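PDB 2CWY: DUF309 domain-containing protein from Thermus thermophilus, which is of unknown function but folds as a small, all-helical domain of the DUF309 family. Local coordinates for residues G58-N61 with L62-A65; L38-G41 with V42-A46; P3-E6 with E7-G10; Y17-V20 with H21-L24. All blocks are in the same frame, centred on the assembly; numbering follows the deposited sequence.

Contact 1: residues G58-N61 with L62-A65; sequences GLRN and LRKA
With CG of Arg60 anti to its own amide nitrogen (chi1 -174°) and the chain extended as far as NE, this arginine reaches straight out from the helix, while Arg63 bends back toward its base through chi3 (48°). The two meet in the first turns of helix 59-69, an amphipathic helix whose start illustrates how one turn can present a charged and an apolar side. As modelled, the guanidinium planes are turned 56° apart, but NH2 of Arg63 is set too close to the Arg60 chain, and its exact placing is doubtful. A water carries the link between the two like charges: it accepts from Arg60 NE at 2.7 Å and, more weakly, from Arg63 NH1, lying at the edge of both guanidinium groups and in their planes. It may temper whatever repulsion the pair feels.

On the apolar side, Leu59 and Leu62 lie alongside each other, touching through CD1 of Leu59 and CD2 of Leu62 at 3.8 Å. Leu62 continues inward against Leu45 of helix 33-53 and Leu85 of helix 81-92, and Ala65 also packs on Leu45. Asn61 faces helix 33-53 at Ala47 and Ala48. Regular backbone bonds hold the turn, beginning with Leu62 N to Gly58 O, where the loop residue supplies the first acceptor. Between the polar ends of Asn61 and Lys64 sits a second water, which accepts from Asn61 ND2 at 3.0 Å and weakly from Lys64 NZ at 3.2 Å.

Contact 2: residues L38-G41 with V42-A46; sequences LLQG and VILLA
Gln40 and Leu44 lie side by side, one helical turn apart and pointing the same way, so that CG of Gln40 rests 4.0 Å from CD1 of Leu44. The glutamine chain is extended beyond CG and carries its amide past the leucine; OE1 then accepts a hydrogen bond from NE of Arg68 in helix 59-69. At the backbone of this pair, Leu44 CG stands 3.2 Å from Gln40 O. The same oxygen accepts from Leu44 N at 2.9 Å.

A second ridge is made by Leu38 and Val42. Because CG2 of Val42 stands beside the backbone nitrogen, anti to the carbonyl carbon, this methyl is turned back toward the preceding turn, where it meets CD1 of Leu38 at 4.2 Å. Ile43 similarly lays CG1 against the carbonyl oxygen of Leu39, 3.2 Å away.

Gly41 has no side chain, and its oxygen is approached by CG of Leu45 at 3.2 Å as well as accepting from Leu45 N. Replacing Leu45 by an alanine would probably open a gap beside this carbonyl and leave Leu85 and Ala88 of helix 81-92 without the branched methyls they pack on.

Successive residues thus face different neighbours: Val42 and Ile43 reach Leu24 of helix 17-30, Leu44 and Leu45 reach helix 59-69, and Leu38 touches Trp81 of helix 81-92. This largely apolar middle of helix 33-53, packed on by helices 17-30, 59-69 and 81-92, is what is expected of a central helix in an all-alpha bundle.

Contact 3: residues P3-E6 with E7-G10; sequences PDWE and EVLG
Two backbone amides converge on OD1 of Asp4: Glu7 N donates to it at 3.2 Å, and Glu6 N makes a weak bond at 2.9 Å. This is an N-cap, in which an aspartate supplies an acceptor for amides of the first turn of helix 5-13, where the usual carbonyls four residues back are missing; Glu7 N has a weak second bond to Asp4 O. The carboxylate lies beside this turn because CG is anti to the backbone nitrogen (chi1 172°), and Glu7 N meets OD1 from above the carboxylate plane. The negative charge probably also suits the helix N terminus. Glu7 crosses Asp4 with its aliphatic part, Asp4 CG to Glu7 CG 3.8 Å, the two carboxylates standing nearly perpendicular at 85°.

The apolar side is built on Trp5. Pro3 CB sits over the centre of one indole face, 3.9 Å above the plane, while Val8 runs alongside the ring and brings CB to 3.8 Å from CE3. CG2 of Val8 also reaches Pro3 CB at 4.2 Å. An alanine in place of Val8 would probably open a gap beside the indole and leave Pro3 and Val20 without its methyls. Leu9 N closes the next turn on Trp5 O at 2.8 Å.

Trp5 NE1 bonds weakly to the backbone oxygen of Met77. Pro3 and Trp5 both wedge against Leu24 and Leu39, with Val8 packing on Val20, so that the capped start of helix 5-13 packs against helices 17-30 and 33-53.

Contact 4: residues Y17-V20 with H21-L24; sequences YYEV and HEVL
This is a local contact between successive turns of helix 17-30, which lies between helix 5-13 and helix 33-53 in the fold and so has apolar partners on both. On the inward side, Val20 and Leu24 lie alongside each other and point the same way, CG1 of Val20 reaching CD1 of Leu24 at 3.8 Å. Leu24 has CG beside its backbone nitrogen (chi1 -64°), which lays the branch back over the preceding turn, with CG of Leu24 3.3 Å from O of Val20. That same Val20 oxygen accepts from Leu24 N at 3.1 Å.

The outward side is acidic. Glu19 and Glu22 run in the same direction with their carboxylate planes 58° apart, and OE2 of Glu19 comes to 3.9 Å from OE1 of Glu22. A water joins the pair, donating to Glu19 OE1 at 3.1 Å and to Glu22 OE1 at 2.8 Å, which probably softens the repulsion; Glu19 also has a long, weak ion pair with Arg16.

An amphipathic helix of an all-alpha bundle is read directly from this division: Val20 and Val23 pack on Leu11 of helix 5-13, whereas Leu24 reaches both that helix and helix 33-53. The aromatic residues sit at the start of the segment. Tyr18 presents its ring edge to His21, Tyr18 CD2 standing 4.2 Å from His21 CB. Its ring also meets that of His50 in helix 33-53. Tyr17 sets its ring edge-to-face with Trp12 and packs on Leu49, while the His21 side chain touches Ile43.

Overall arrangement
From the N terminus the contacts follow in series, 3, 4, 2 and 1; none nests within or crosses another, and each closes only a turn of its own helix. Contact 3 starts helix 5-13 and contact 4 lies on helix 17-30; they meet where Pro3 and Trp5 touch Leu24. Contact 2, whose centre lies about 3 Å from that of the chain, joins the rest: Leu39 reaches Pro3 and Trp5, Val42 reaches Leu24, and Leu45 meets Ala65 of contact 1. Contacts 1 and 3 lie on opposite sides of the chain's centre, about 22 Å apart between their own centres, linked through helix 33-53.

Contact 1: residues G58-N61 with L62-A65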
loop_
_atom_site.group_PDB
_atom_site.type_symbol
_atom_site.label_atom_id
_atom_site.label_comp_id
_atom_site.label_asym_id
_atom_site.label_seq_id
_atom_site.Cartn_x
_atom_site.Cartn_y
_atom_site.Cartn_z
ATOM N N GLY A 58 7.285 4.805 10.964
ATOM C CA GLY A 58 6.716 4.298 9.727
ATOM C C GLY A 58 7.742 3.992 8.646
ATOM O O GLY A 58 7.430 3.333 7.651
ATOM N N LEU A 59 8.978 4.456 8.825
ATOM C CA LEU A 59 10.008 4.234 7.814
ATOM C C LEU A 59 10.386 2.786 7.566
ATOM O O LEU A 59 10.781 2.447 6.456
ATOM C CB LEU A 59 11.273 5.036 8.140
ATOM C CG LEU A 59 11.404 6.385 7.431
ATOM C CD1 LEU A 59 11.543 6.163 5.938
ATOM C CD2 LEU A 59 10.203 7.246 7.734
ATOM N N ARG A 60 10.290 1.937 8.585
ATOM C CA ARG A 60 10.625 0.525 8.392
ATOM C C ARG A 60 9.621 -0.073 7.394
ATOM O O ARG A 60 10.000 -0.791 6.460
ATOM C CB ARG A 60 10.586 -0.224 9.731
ATOM C CG ARG A 60 11.054 -1.673 9.643
ATOM C CD ARG A 60 11.184 -2.315 11.030
ATOM N NE ARG A 60 11.819 -3.632 10.963
ATOM C CZ ARG A 60 12.059 -4.404 12.021
ATOM N NH1 ARG A 60 11.716 -3.995 13.238
ATOM N NH2 ARG A 60 12.641 -5.590 11.863
ATOM N N ASN A 61 8.343 0.239 7.592
ATOM C CA ASN A 61 7.295 -0.223 6.692
ATOM C C ASN A 61 7.480 0.382 5.290
ATOM O O ASN A 61 7.342 -0.323 4.292
ATOM C CB ASN A 61 5.915 0.131 7.266
ATOM C CG ASN A 61 5.454 -0.854 8.340
ATOM O OD1 ASN A 61 4.499 -0.590 9.081
ATOM N ND2 ASN A 61 6.122 -1.992 8.418
ATOM N N LEU A 62 7.808 1.673 5.202
ATOM C CA LEU A 62 8.022 2.294 3.889
ATOM C C LEU A 62 9.166 1.585 3.159
ATOM O O LEU A 62 9.060 1.295 1.963
ATOM C CB LEU A 62 8.360 3.785 4.018
ATOM C CG LEU A 62 8.764 4.466 2.708
ATOM C CD1 LEU A 62 7.632 4.371 1.704
ATOM C CD2 LEU A 62 9.131 5.915 2.968
ATOM N N ARG A 63 10.252 1.298 3.882
ATOM C CA ARG A 63 11.408 0.611 3.302
ATOM C C ARG A 63 11.012 -0.769 2.762
ATOM O O ARG A 63 11.406 -1.155 1.651
ATOM C CB ARG A 63 12.533 0.444 4.345
ATOM C CG ARG A 63 13.545 -0.655 3.988
ATOM C CD ARG A 63 14.784 -0.658 4.891
ATOM N NE ARG A 63 14.477 -0.589 6.319
ATOM C CZ ARG A 63 13.772 -1.495 6.996
ATOM N NH1 ARG A 63 13.278 -2.566 6.384
ATOM N NH2 ARG A 63 13.579 -1.337 8.302
ATOM N N LYS A 64 10.238 -1.517 3.543
ATOM C CA LYS A 64 9.802 -2.845 3.098
ATOM C C LYS A 64 8.888 -2.720 1.880
ATOM O O LYS A 64 8.958 -3.530 0.948
ATOM C CB LYS A 64 9.085 -3.560 4.238
ATOM C CG LYS A 64 10.023 -3.878 5.395
ATOM C CD LYS A 64 9.256 -4.249 6.647
ATOM C CE LYS A 64 8.515 -5.546 6.490
ATOM N NZ LYS A 64 7.822 -5.898 7.773
ATOM N N ALA A 65 8.021 -1.711 1.889
ATOM C CA ALA A 65 7.130 -1.490 0.755
ATOM C C ALA A 65 7.941 -1.195 -0.508
ATOM O O ALA A 65 7.656 -1.721 -1.585
ATOM C CB ALA A 65 6.187 -0.330 1.042
HETATM O O HOH W 1 12.150 -4.875 8.639
HETATM O O HOH W 2 5.138 -4.685 9.126
#

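Contact 2: residues L38-G41 with V42-A46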
loop_
_atom_site.group_PDB
_atom_site.type_symbol
_atom_site.label_atom_id
_atom_site.label_comp_id
_atom_site.label_asym_id
_atom_site.label_seq_id
_atom_site.Cartn_x
_atom_site.Cartn_y
_atom_site.Cartn_z
ATOM N N LEU A 38 2.861 -6.332 -5.311
ATOM C CA LEU A 38 2.133 -5.083 -5.332
ATOM C C LEU A 38 1.194 -4.979 -4.135
ATOM O O LEU A 38 1.170 -3.961 -3.450
ATOM C CB LEU A 38 1.326 -4.962 -6.616
ATOM C CG LEU A 38 0.361 -3.776 -6.589
ATOM C CD1 LEU A 38 1.144 -2.470 -6.720
ATOM C CD2 LEU A 38 -0.626 -3.916 -7.692
ATOM N N LEU A 39 0.412 -6.029 -3.884
ATOM C CA LEU A 39 -0.533 -6.005 -2.761
ATOM C C LEU A 39 0.172 -5.809 -1.419
ATOM O O LEU A 39 -0.261 -4.997 -0.592
ATOM C CB LEU A 39 -1.383 -7.286 -2.767
ATOM C CG LEU A 39 -2.369 -7.340 -3.948
ATOM C CD1 LEU A 39 -2.795 -8.771 -4.215
ATOM C CD2 LEU A 39 -3.584 -6.457 -3.646
ATOM N N GLN A 40 1.272 -6.521 -1.203
ATOM C CA GLN A 40 1.986 -6.362 0.050
ATOM C C GLN A 40 2.607 -4.968 0.167
ATOM O O GLN A 40 2.687 -4.424 1.253
ATOM C CB GLN A 40 3.065 -7.423 0.204
ATOM C CG GLN A 40 3.504 -7.564 1.655
ATOM C CD GLN A 40 4.308 -8.814 1.888
ATOM O OE1 GLN A 40 5.262 -9.089 1.162
ATOM N NE2 GLN A 40 3.932 -9.582 2.903
ATOM N N GLY A 41 3.039 -4.400 -0.956
ATOM C CA GLY A 41 3.624 -3.070 -0.944
ATOM C C GLY A 41 2.595 -2.029 -0.527
ATOM O O GLY A 41 2.875 -1.164 0.302
ATOM N N VAL A 42 1.399 -2.106 -1.100
ATOM C CA VAL A 42 0.326 -1.169 -0.757
ATOM C C VAL A 42 -0.062 -1.367 0.722
ATOM O O VAL A 42 -0.307 -0.401 1.451
ATOM C CB VAL A 42 -0.920 -1.395 -1.651
ATOM C CG1 VAL A 42 -2.079 -0.491 -1.191
ATOM C CG2 VAL A 42 -0.575 -1.110 -3.097
ATOM N N ILE A 43 -0.119 -2.626 1.153
ATOM C CA ILE A 43 -0.440 -2.936 2.537
ATOM C C ILE A 43 0.592 -2.286 3.475
ATOM O O ILE A 43 0.228 -1.708 4.502
ATOM C CB ILE A 43 -0.459 -4.474 2.767
ATOM C CG1 ILE A 43 -1.789 -5.061 2.273
ATOM C CG2 ILE A 43 -0.223 -4.792 4.243
ATOM C CD1 ILE A 43 -1.803 -6.575 2.256
ATOM N N LEU A 44 1.871 -2.375 3.113
ATOM C CA LEU A 44 2.940 -1.813 3.948
ATOM C C LEU A 44 2.935 -0.281 3.966
ATOM O O LEU A 44 3.336 0.328 4.956
ATOM C CB LEU A 44 4.305 -2.351 3.478
ATOM C CG LEU A 44 4.539 -3.848 3.761
ATOM C CD1 LEU A 44 5.695 -4.394 2.897
ATOM C CD2 LEU A 44 4.850 -4.018 5.243
ATOM N N LEU A 45 2.497 0.342 2.875
ATOM C CA LEU A 45 2.408 1.802 2.841
ATOM C C LEU A 45 1.267 2.207 3.779
ATOM O O LEU A 45 1.398 3.153 4.569
ATOM C CB LEU A 45 2.101 2.299 1.426
ATOM C CG LEU A 45 3.173 2.020 0.370
ATOM C CD1 LEU A 45 2.742 2.641 -0.954
ATOM C CD2 LEU A 45 4.500 2.603 0.815
ATOM N N ALA A 46 0.143 1.498 3.688
ATOM C CA ALA A 46 -0.987 1.800 4.567
ATOM C C ALA A 46 -0.538 1.612 6.024
ATOM O O ALA A 46 -0.813 2.451 6.892
ATOM C CB ALA A 46 -2.182 0.875 4.246
#

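Contact 3: residues P3-E6 with E7-G10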
loop_
_atom_site.group_PDB
_atom_site.type_symbol
_atom_site.label_atom_id
_atom_site.label_comp_id
_atom_site.label_asym_id
_atom_site.label_seq_id
_atom_site.Cartn_x
_atom_site.Cartn_y
_atom_site.Cartn_z
ATOM N N PRO A 3 -8.805 -6.382 -6.194
ATOM C CA PRO A 3 -9.373 -5.198 -5.539
ATOM C C PRO A 3 -10.054 -4.192 -6.476
ATOM O O PRO A 3 -9.652 -4.044 -7.624
ATOM C CB PRO A 3 -8.153 -4.560 -4.857
ATOM C CG PRO A 3 -7.201 -5.703 -4.670
ATOM C CD PRO A 3 -7.352 -6.468 -5.960
ATOM N N ASP A 4 -11.095 -3.524 -5.983
ATOM C CA ASP A 4 -11.737 -2.449 -6.737
ATOM C C ASP A 4 -10.943 -1.271 -6.161
ATOM O O ASP A 4 -11.239 -0.799 -5.066
ATOM C CB ASP A 4 -13.215 -2.286 -6.361
ATOM C CG ASP A 4 -13.845 -1.054 -6.998
ATOM O OD1 ASP A 4 -13.135 -0.041 -7.194
ATOM O OD2 ASP A 4 -15.053 -1.085 -7.299
ATOM N N TRP A 5 -9.923 -0.812 -6.881
ATOM C CA TRP A 5 -9.079 0.260 -6.366
ATOM C C TRP A 5 -9.805 1.576 -6.088
ATOM O O TRP A 5 -9.353 2.377 -5.274
ATOM C CB TRP A 5 -7.864 0.455 -7.295
ATOM C CG TRP A 5 -6.922 -0.733 -7.312
ATOM C CD1 TRP A 5 -6.636 -1.552 -8.373
ATOM C CD2 TRP A 5 -6.118 -1.209 -6.216
ATOM N NE1 TRP A 5 -5.701 -2.500 -8.004
ATOM C CE2 TRP A 5 -5.370 -2.309 -6.688
ATOM C CE3 TRP A 5 -5.956 -0.803 -4.884
ATOM C CZ2 TRP A 5 -4.468 -3.014 -5.868
ATOM C CZ3 TRP A 5 -5.052 -1.502 -4.069
ATOM C CH2 TRP A 5 -4.325 -2.595 -4.570
ATOM N N GLU A 6 -10.940 1.802 -6.741
ATOM C CA GLU A 6 -11.686 3.021 -6.479
ATOM C C GLU A 6 -12.149 2.975 -5.024
ATOM O O GLU A 6 -12.063 3.959 -4.302
ATOM C CB GLU A 6 -12.885 3.131 -7.422
ATOM C CG GLU A 6 -13.443 4.549 -7.544
ATOM C CD GLU A 6 -12.353 5.623 -7.694
ATOM O OE1 GLU A 6 -11.260 5.321 -8.234
ATOM O OE2 GLU A 6 -12.597 6.779 -7.282
ATOM N N GLU A 7 -12.630 1.817 -4.591
ATOM C CA GLU A 7 -13.073 1.651 -3.210
ATOM C C GLU A 7 -11.904 1.737 -2.237
ATOM O O GLU A 7 -11.994 2.389 -1.191
ATOM C CB GLU A 7 -13.750 0.293 -3.023
ATOM C CG GLU A 7 -15.131 0.227 -3.614
ATOM C CD GLU A 7 -16.011 1.341 -3.089
ATOM O OE1 GLU A 7 -16.181 1.423 -1.848
ATOM O OE2 GLU A 7 -16.516 2.130 -3.918
ATOM N N VAL A 8 -10.807 1.077 -2.584
ATOM C CA VAL A 8 -9.636 1.057 -1.713
ATOM C C VAL A 8 -9.055 2.448 -1.538
ATOM O O VAL A 8 -8.728 2.859 -0.430
ATOM C CB VAL A 8 -8.562 0.094 -2.259
ATOM C CG1 VAL A 8 -7.306 0.160 -1.389
ATOM C CG2 VAL A 8 -9.111 -1.333 -2.286
ATOM N N LEU A 9 -8.942 3.183 -2.631
ATOM C CA LEU A 9 -8.403 4.535 -2.551
ATOM C C LEU A 9 -9.393 5.435 -1.808
ATOM O O LEU A 9 -9.012 6.465 -1.248
ATOM C CB LEU A 9 -8.108 5.064 -3.956
ATOM C CG LEU A 9 -7.000 4.279 -4.662
ATOM C CD1 LEU A 9 -6.796 4.820 -6.067
ATOM C CD2 LEU A 9 -5.718 4.371 -3.844
ATOM N N GLY A 10 -10.661 5.027 -1.803
ATOM C CA GLY A 10 -11.685 5.772 -1.090
ATOM C C GLY A 10 -11.398 5.679 0.399
ATOM O O GLY A 10 -11.469 6.675 1.123
#

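Contact 4: residues Y17-V20 with H21-L24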
loop_
_atom_site.group_PDB
_atom_site.type_symbol
_atom_site.label_atom_id
_atom_site.label_comp_id
_atom_site.label_asym_id
_atom_site.label_seq_id
_atom_site.Cartn_x
_atom_site.Cartn_y
_atom_site.Cartn_z
ATOM N N TYR A 17 -6.462 3.880 6.978
ATOM C CA TYR A 17 -5.289 3.092 6.614
ATOM C C TYR A 17 -5.307 1.648 7.080
ATOM O O TYR A 17 -4.925 0.747 6.334
ATOM C CB TYR A 17 -4.026 3.774 7.133
ATOM C CG TYR A 17 -3.876 5.195 6.647
ATOM C CD1 TYR A 17 -3.872 5.494 5.275
ATOM C CD2 TYR A 17 -3.742 6.246 7.554
ATOM C CE1 TYR A 17 -3.739 6.810 4.828
ATOM C CE2 TYR A 17 -3.610 7.559 7.121
ATOM C CZ TYR A 17 -3.605 7.837 5.763
ATOM O OH TYR A 17 -3.453 9.145 5.355
ATOM N N TYR A 18 -5.746 1.417 8.311
ATOM C CA TYR A 18 -5.781 0.053 8.821
ATOM C C TYR A 18 -6.838 -0.754 8.049
ATOM O O TYR A 18 -6.665 -1.943 7.789
ATOM C CB TYR A 18 -6.077 0.073 10.326
ATOM C CG TYR A 18 -5.456 -1.082 11.089
ATOM C CD1 TYR A 18 -5.455 -1.097 12.481
ATOM C CD2 TYR A 18 -4.867 -2.155 10.418
ATOM C CE1 TYR A 18 -4.886 -2.155 13.194
ATOM C CE2 TYR A 18 -4.292 -3.221 11.119
ATOM C CZ TYR A 18 -4.306 -3.212 12.506
ATOM O OH TYR A 18 -3.737 -4.257 13.207
ATOM N N GLU A 19 -7.919 -0.091 7.647
ATOM C CA GLU A 19 -8.960 -0.761 6.887
ATOM C C GLU A 19 -8.413 -1.180 5.507
ATOM O O GLU A 19 -8.739 -2.250 5.003
ATOM C CB GLU A 19 -10.156 0.170 6.710
ATOM C CG GLU A 19 -11.467 -0.559 6.589
ATOM C CD GLU A 19 -11.773 -1.379 7.832
ATOM O OE1 GLU A 19 -11.467 -0.909 8.949
ATOM O OE2 GLU A 19 -12.324 -2.488 7.695
ATOM N N VAL A 20 -7.589 -0.332 4.900
ATOM C CA VAL A 20 -6.997 -0.660 3.610
ATOM C C VAL A 20 -6.205 -1.954 3.776
ATOM O O VAL A 20 -6.284 -2.870 2.950
ATOM C CB VAL A 20 -6.043 0.467 3.114
ATOM C CG1 VAL A 20 -5.127 -0.063 1.998
ATOM C CG2 VAL A 20 -6.867 1.643 2.595
ATOM N N HIS A 21 -5.458 -2.030 4.868
ATOM C CA HIS A 21 -4.651 -3.202 5.164
ATOM C C HIS A 21 -5.516 -4.470 5.284
ATOM O O HIS A 21 -5.226 -5.506 4.673
ATOM C CB HIS A 21 -3.857 -2.926 6.451
ATOM C CG HIS A 21 -2.847 -3.978 6.780
ATOM N ND1 HIS A 21 -1.748 -3.727 7.572
ATOM C CD2 HIS A 21 -2.763 -5.281 6.418
ATOM C CE1 HIS A 21 -1.027 -4.830 7.681
ATOM N NE2 HIS A 21 -1.621 -5.788 6.991
ATOM N N GLU A 22 -6.590 -4.381 6.061
ATOM C CA GLU A 22 -7.504 -5.503 6.263
ATOM C C GLU A 22 -8.226 -5.935 4.986
ATOM O O GLU A 22 -8.401 -7.127 4.745
ATOM C CB GLU A 22 -8.545 -5.133 7.321
ATOM C CG GLU A 22 -9.376 -6.301 7.803
ATOM C CD GLU A 22 -10.438 -5.873 8.784
ATOM O OE1 GLU A 22 -10.131 -5.039 9.666
ATOM O OE2 GLU A 22 -11.578 -6.376 8.677
ATOM N N VAL A 23 -8.641 -4.970 4.165
ATOM C CA VAL A 23 -9.354 -5.282 2.932
ATOM C C VAL A 23 -8.470 -5.968 1.884
ATOM O O VAL A 23 -8.945 -6.811 1.126
ATOM C CB VAL A 23 -10.013 -3.993 2.337
ATOM C CG1 VAL A 23 -10.457 -4.212 0.897
ATOM C CG2 VAL A 23 -11.219 -3.620 3.178
ATOM N N LEU A 24 -7.183 -5.632 1.868
ATOM C CA LEU A 24 -6.268 -6.217 0.893
ATOM C C LEU A 24 -5.660 -7.561 1.293
ATOM O O LEU A 24 -5.146 -8.284 0.441
ATOM C CB LEU A 24 -5.148 -5.231 0.575
ATOM C CG LEU A 24 -5.566 -3.921 -0.096
ATOM C CD1 LEU A 24 -4.325 -3.058 -0.272
ATOM C CD2 LEU A 24 -6.213 -4.201 -1.451
HETATM O O HOH W 3 -9.143 -2.527 10.215
#